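Local coordinates for NTP pyrophosphohydrolase MazG-like domain-containing protein (Vibrio sp. DAT722, PDB 2Q9L) that is a MazG-like protein that binds magnesium and probably hydrolyses nucleoside triphosphates to nucleoside monophosphates and pyrophosphate, at residues E36-G41 / G53-E58; M1-L6 / N76-H81. All coordinates share one frame; numbering follows the deposited sequence.

Contact 1: residues E36-G41 / G53-E58; sequences ESIRKG and GSVAEE. With MG (magnesium ion), chain E.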
loop_
_atom_site.group_PDB
_atom_site.type_symbol
_atom_site.label_atom_id
_atom_site.label_comp_id
_atom_site.label_asym_id
_atom_site.label_seq_id
_atom_site.Cartn_x
_atom_site.Cartn_y
_atom_site.Cartn_z
ATOM N N GLU A 36 9.136 2.968 4.513
ATOM C CA GLU A 36 10.552 3.108 4.795
ATOM C C GLU A 36 10.808 4.220 5.837
ATOM O O GLU A 36 11.571 4.031 6.795
ATOM C CB GLU A 36 11.324 3.387 3.498
ATOM C CG GLU A 36 12.794 3.699 3.734
ATOM C CD GLU A 36 13.604 3.815 2.456
ATOM O OE1 GLU A 36 13.020 4.069 1.370
ATOM O OE2 GLU A 36 14.843 3.640 2.548
ATOM N N SER A 37 10.144 5.356 5.637
ATOM C CA SER A 37 10.233 6.521 6.522
ATOM C C SER A 37 9.776 6.249 7.935
ATOM O O SER A 37 10.436 6.654 8.875
ATOM C CB SER A 37 9.396 7.652 5.962
ATOM O OG SER A 37 10.039 8.125 4.807
ATOM N N ILE A 38 8.630 5.581 8.078
ATOM C CA ILE A 38 8.176 5.183 9.400
ATOM C C ILE A 38 9.189 4.206 10.027
ATOM O O ILE A 38 9.627 4.411 11.159
ATOM C CB ILE A 38 6.729 4.654 9.387
ATOM C CG1 ILE A 38 5.786 5.726 8.819
ATOM C CG2 ILE A 38 6.301 4.195 10.808
ATOM C CD1 ILE A 38 4.332 5.265 8.660
ATOM N N ARG A 39 9.618 3.211 9.254
ATOM C CA ARG A 39 10.584 2.232 9.742
ATOM C C ARG A 39 11.846 2.909 10.293
ATOM O O ARG A 39 12.321 2.562 11.387
ATOM C CB ARG A 39 10.930 1.197 8.671
ATOM C CG ARG A 39 11.968 0.166 9.150
ATOM C CD ARG A 39 12.319 -0.882 8.121
ATOM N NE ARG A 39 12.822 -0.317 6.872
ATOM C CZ ARG A 39 14.107 -0.125 6.576
ATOM N NH1 ARG A 39 15.068 -0.432 7.450
ATOM N NH2 ARG A 39 14.434 0.388 5.389
ATOM N N LYS A 40 12.345 3.901 9.547
ATOM C CA LYS A 40 13.536 4.665 9.918
ATOM C C LYS A 40 13.264 5.752 10.946
ATOM O O LYS A 40 14.171 6.469 11.322
ATOM C CB LYS A 40 14.192 5.265 8.673
ATOM C CG LYS A 40 14.721 4.205 7.727
ATOM C CD LYS A 40 15.579 4.785 6.609
ATOM C CE LYS A 40 16.224 3.668 5.806
ATOM N NZ LYS A 40 16.840 4.187 4.557
ATOM N N GLY A 41 12.019 5.863 11.402
ATOM C CA GLY A 41 11.639 6.826 12.438
ATOM C C GLY A 41 11.873 8.281 12.072
ATOM O O GLY A 41 12.217 9.081 12.934
ATOM N N GLY A 53 12.849 12.179 2.084
ATOM C CA GLY A 53 12.847 10.926 2.837
ATOM C C GLY A 53 12.025 10.931 4.122
ATOM O O GLY A 53 11.713 9.865 4.663
ATOM N N SER A 54 11.660 12.125 4.595
ATOM C CA SER A 54 10.888 12.314 5.834
ATOM C C SER A 54 9.518 11.671 5.776
ATOM O O SER A 54 8.914 11.576 4.705
ATOM C CB SER A 54 10.750 13.811 6.184
ATOM O OG SER A 54 9.926 14.500 5.253
ATOM N N VAL A 55 9.037 11.214 6.934
ATOM C CA VAL A 55 7.669 10.737 7.060
ATOM C C VAL A 55 6.692 11.777 6.493
ATOM O O VAL A 55 5.739 11.421 5.784
ATOM C CB VAL A 55 7.300 10.339 8.521
ATOM C CG1 VAL A 55 5.793 10.034 8.641
ATOM C CG2 VAL A 55 8.108 9.111 8.970
ATOM N N ALA A 56 6.951 13.047 6.800
ATOM C CA ALA A 56 6.145 14.164 6.311
ATOM C C ALA A 56 6.010 14.193 4.776
ATOM O O ALA A 56 4.911 14.325 4.252
ATOM C CB ALA A 56 6.708 15.477 6.816
ATOM N N GLU A 57 7.127 14.050 4.068
ATOM C CA GLU A 57 7.114 14.085 2.608
ATOM C C GLU A 57 6.401 12.904 1.985
ATOM O O GLU A 57 5.723 13.068 0.971
ATOM C CB GLU A 57 8.524 14.145 2.047
ATOM C CG GLU A 57 8.553 14.521 0.578
ATOM C CD GLU A 57 9.885 14.228 -0.051
ATOM O OE1 GLU A 57 10.265 13.034 -0.064
ATOM O OE2 GLU A 57 10.547 15.184 -0.515
ATOM N N GLU A 58 6.559 11.718 2.578
ATOM C CA GLU A 58 5.923 10.506 2.035
ATOM C C GLU A 58 4.426 10.515 2.262
ATOM O O GLU A 58 3.685 10.134 1.372
ATOM C CB GLU A 58 6.549 9.205 2.562
ATOM C CG GLU A 58 8.085 9.097 2.516
ATOM C CD GLU A 58 8.740 9.568 1.208
ATOM O OE1 GLU A 58 8.059 9.723 0.171
ATOM O OE2 GLU A 58 9.970 9.786 1.221
HETATM MG MG MG E . 8.122 9.775 -2.197
#
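Ser37 and Val55 meet where helix 20-39 ends and helix 55-72 begins, at the looped end of the helical hairpin that they form in the MazG fold. Ser37 points at the other segment. Its CB lies 3.6 Å from Val55 CG2 and also touches Gly53 O. Its OG stands beside its own backbone N (chi1 -70°) and turns to the loop that leads into the second helix. There it gives a hydrogen bond to Gly53 O. The modelled length, 2.4 Å from Ser37 OG to Gly53 O, is too short to be trusted in detail. Glu33 O of its own helix is a weak second partner that can at most share the hydroxyl proton. Val55 CG2 also lies 3.4 Å from Ser37 O, and it makes an apolar contact with Ile38 CG1 at 4.1 Å. Phe24 of the second subunit packs on Ile38 in turn. Both helices are finished nearby: Gly41 closes the first in a Schellman motif. Ser54 is the N-cap of the second, its OG accepting from Glu57 N and bonded also to Leu51 O. Glu58 links this packing to the metal. Its bent chain passes Ser37, with CG 3.2 Å from Ser37 OG. Glu30, Glu33 and Asp61 complete the protein ligands, the acidic ExxE and ExxD pattern of MazG enzymes. At the chain's tip, Glu58 OE1 binds the magnesium ion at 2.4 Å.

Contact 2: residues M1-L6 / N76-H81; sequences MKLSEL and NLEKTH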
loop_
_atom_site.group_PDB
_atom_site.type_symbol
_atom_site.label_atom_id
_atom_site.label_comp_id
_atom_site.label_asym_id
_atom_site.label_seq_id
_atom_site.Cartn_x
_atom_site.Cartn_y
_atom_site.Cartn_z
ATOM N N MET A 1 -4.862 25.754 2.982
ATOM C CA MET A 1 -5.125 24.846 1.834
ATOM C C MET A 1 -6.465 24.136 2.009
ATOM O O MET A 1 -6.604 23.253 2.859
ATOM C CB MET A 1 -3.983 23.815 1.692
ATOM C CG MET A 1 -3.956 23.029 0.372
ATOM S SD MET A 1 -4.366 24.092 -1.031
ATOM C CE MET A 1 -3.420 23.334 -2.346
ATOM N N LYS A 2 -7.452 24.526 1.211
ATOM C CA LYS A 2 -8.717 23.795 1.159
ATOM C C LYS A 2 -8.552 22.498 0.342
ATOM O O LYS A 2 -7.846 22.477 -0.671
ATOM C CB LYS A 2 -9.813 24.684 0.571
ATOM C CG LYS A 2 -11.175 24.525 1.224
ATOM C CD LYS A 2 -12.003 25.787 1.060
ATOM C CE LYS A 2 -13.473 25.543 1.399
ATOM N NZ LYS A 2 -14.144 24.639 0.404
ATOM N N LEU A 3 -9.201 21.424 0.795
ATOM C CA LEU A 3 -9.092 20.092 0.176
ATOM C C LEU A 3 -9.549 20.061 -1.291
ATOM O O LEU A 3 -8.918 19.409 -2.128
ATOM C CB LEU A 3 -9.851 19.048 1.013
ATOM C CG LEU A 3 -9.855 17.573 0.598
ATOM C CD1 LEU A 3 -8.438 17.028 0.472
ATOM C CD2 LEU A 3 -10.677 16.759 1.583
ATOM N N SER A 4 -10.636 20.773 -1.589
ATOM C CA SER A 4 -11.124 20.930 -2.962
ATOM C C SER A 4 -10.132 21.683 -3.838
ATOM O O SER A 4 -9.991 21.379 -5.027
ATOM C CB SER A 4 -12.478 21.638 -2.984
ATOM O OG SER A 4 -13.527 20.690 -3.063
ATOM N N GLU A 5 -9.442 22.643 -3.230
ATOM C CA GLU A 5 -8.438 23.451 -3.911
ATOM C C GLU A 5 -7.191 22.647 -4.218
ATOM O O GLU A 5 -6.645 22.760 -5.313
ATOM C CB GLU A 5 -8.077 24.694 -3.087
ATOM C CG GLU A 5 -9.097 25.803 -3.156
ATOM C CD GLU A 5 -8.780 26.949 -2.202
ATOM O OE1 GLU A 5 -8.113 26.712 -1.164
ATOM O OE2 GLU A 5 -9.201 28.086 -2.492
ATOM N N LEU A 6 -6.744 21.839 -3.256
ATOM C CA LEU A 6 -5.653 20.884 -3.479
ATOM C C LEU A 6 -5.909 19.940 -4.655
ATOM O O LEU A 6 -5.064 19.810 -5.544
ATOM C CB LEU A 6 -5.380 20.068 -2.215
ATOM C CG LEU A 6 -4.109 19.226 -2.206
ATOM C CD1 LEU A 6 -2.881 20.037 -2.606
ATOM C CD2 LEU A 6 -3.928 18.612 -0.836
ATOM N N ASN A 76 -15.232 13.544 -5.813
ATOM C CA ASN A 76 -15.119 14.780 -5.056
ATOM C C ASN A 76 -14.855 14.387 -3.609
ATOM O O ASN A 76 -15.755 13.905 -2.923
ATOM C CB ASN A 76 -16.413 15.615 -5.192
ATOM C CG ASN A 76 -16.343 16.982 -4.486
ATOM O OD1 ASN A 76 -15.784 17.137 -3.390
ATOM N ND2 ASN A 76 -16.960 17.976 -5.110
ATOM N N LEU A 77 -13.624 14.593 -3.153
ATOM C CA LEU A 77 -13.208 14.169 -1.819
ATOM C C LEU A 77 -13.923 14.901 -0.702
ATOM O O LEU A 77 -14.224 14.299 0.329
ATOM C CB LEU A 77 -11.689 14.297 -1.641
ATOM C CG LEU A 77 -10.845 13.258 -2.362
ATOM C CD1 LEU A 77 -9.373 13.609 -2.295
ATOM C CD2 LEU A 77 -11.118 11.876 -1.814
ATOM N N GLU A 78 -14.191 16.188 -0.922
ATOM C CA GLU A 78 -14.867 17.039 0.051
ATOM C C GLU A 78 -16.344 16.668 0.192
ATOM O O GLU A 78 -16.885 16.689 1.296
ATOM C CB GLU A 78 -14.722 18.516 -0.345
ATOM C CG GLU A 78 -14.770 19.501 0.817
ATOM C CD GLU A 78 -13.960 20.765 0.546
ATOM O OE1 GLU A 78 -12.711 20.707 0.592
ATOM O OE2 GLU A 78 -14.575 21.825 0.296
ATOM N N LYS A 79 -16.985 16.345 -0.934
ATOM C CA LYS A 79 -18.345 15.804 -0.938
ATOM C C LYS A 79 -18.389 14.407 -0.289
ATOM O O LYS A 79 -19.315 14.097 0.462
ATOM C CB LYS A 79 -18.903 15.783 -2.366
ATOM C CG LYS A 79 -20.324 15.253 -2.514
ATOM C CD LYS A 79 -21.377 16.323 -2.252
ATOM C CE LYS A 79 -22.774 15.822 -2.621
ATOM N NZ LYS A 79 -23.867 16.793 -2.265
ATOM N N THR A 80 -17.377 13.581 -0.574
ATOM C CA THR A 80 -17.245 12.243 0.032
ATOM C C THR A 80 -16.999 12.316 1.553
ATOM O O THR A 80 -17.589 11.545 2.314
ATOM C CB THR A 80 -16.160 11.407 -0.686
ATOM O OG1 THR A 80 -16.545 11.229 -2.051
ATOM C CG2 THR A 80 -15.973 10.027 -0.040
ATOM N N HIS A 81 -16.150 13.251 1.980
ATOM C CA HIS A 81 -15.968 13.555 3.410
ATOM C C HIS A 81 -17.274 13.911 4.129
ATOM O O HIS A 81 -17.529 13.428 5.231
ATOM C CB HIS A 81 -14.950 14.681 3.600
ATOM C CG HIS A 81 -14.876 15.190 5.005
ATOM N ND1 HIS A 81 -15.444 16.382 5.396
ATOM C CD2 HIS A 81 -14.327 14.653 6.120
ATOM C CE1 HIS A 81 -15.234 16.565 6.685
ATOM N NE2 HIS A 81 -14.562 15.527 7.149
HETATM O O HOH W 1 -12.667 17.888 -3.019
#
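Glu78 carries its CG anti to the backbone N (chi1 -152°) and stays extended beyond it, which sends the carboxylate across to the first turn of helix 3-13. Lys2 comes to meet it with a bend at the last torsion (chi4 -68°), its side chain crossing that of Glu78 at about a right angle. Lys2 NZ and Glu78 OE2 form a salt bridge of 2.8 Å on the syn lone pair of the oxygen. The other oxygen accepts a hydrogen bond from the backbone: Ser4 N donates to Glu78 OE1 at 3.0 Å. This bond is bent, and the N-H comes from above the carboxylate plane, 46° out of it. Glu78 OE1 also rests 3.3 Å from Leu3 CB. Beside the polar group, Leu3 CD2 touches Leu77 CB at 4.2 Å, the two leucines crossing. Leu77 goes on to pack against Cys67 and Ala70 of helix 55-72. A water joins the two segments as well. It accepts from Ser4 OG at 2.9 Å and from Glu78 N. Helix 77-89 has its own N-cap in Asn76, whose OD1 accepts from Lys79 N at 2.8 Å, while Gln7 OE1 takes Leu77 N. Gln45 of the second subunit bonds Asn76 N and Thr80 OG1, so the helix start is also part of the subunit interface. The contact thus packs the N-terminal helix against the start of the C-terminal helix, away from the metal site. Each oxygen of Glu78 has a donor, one a lysine and one an N-H at a helix start. Both would be expected to stabilise the negative charge of Glu78.

Overall arrangement
The fold is all-alpha, four helices and no strand, with the two contacts on opposite sides of its centre. Their centres are 25 Å apart and their nearest atoms about 11 Å. Contact 2 joins the N-terminus to the first turn of the last helix. Contact 1 lies between its segments in sequence and pairs helix 20-39 with helix 55-72. Each helix of contact 2 neighbours in sequence one of the central helices. Contact 1 adjoins the magnesium site, whereas contact 2, between helices 3-13 and 77-89, lies away from it. Both touch the second subunit of the four-chain assembly, so each takes part in subunit packing as well as in the fold of the chain.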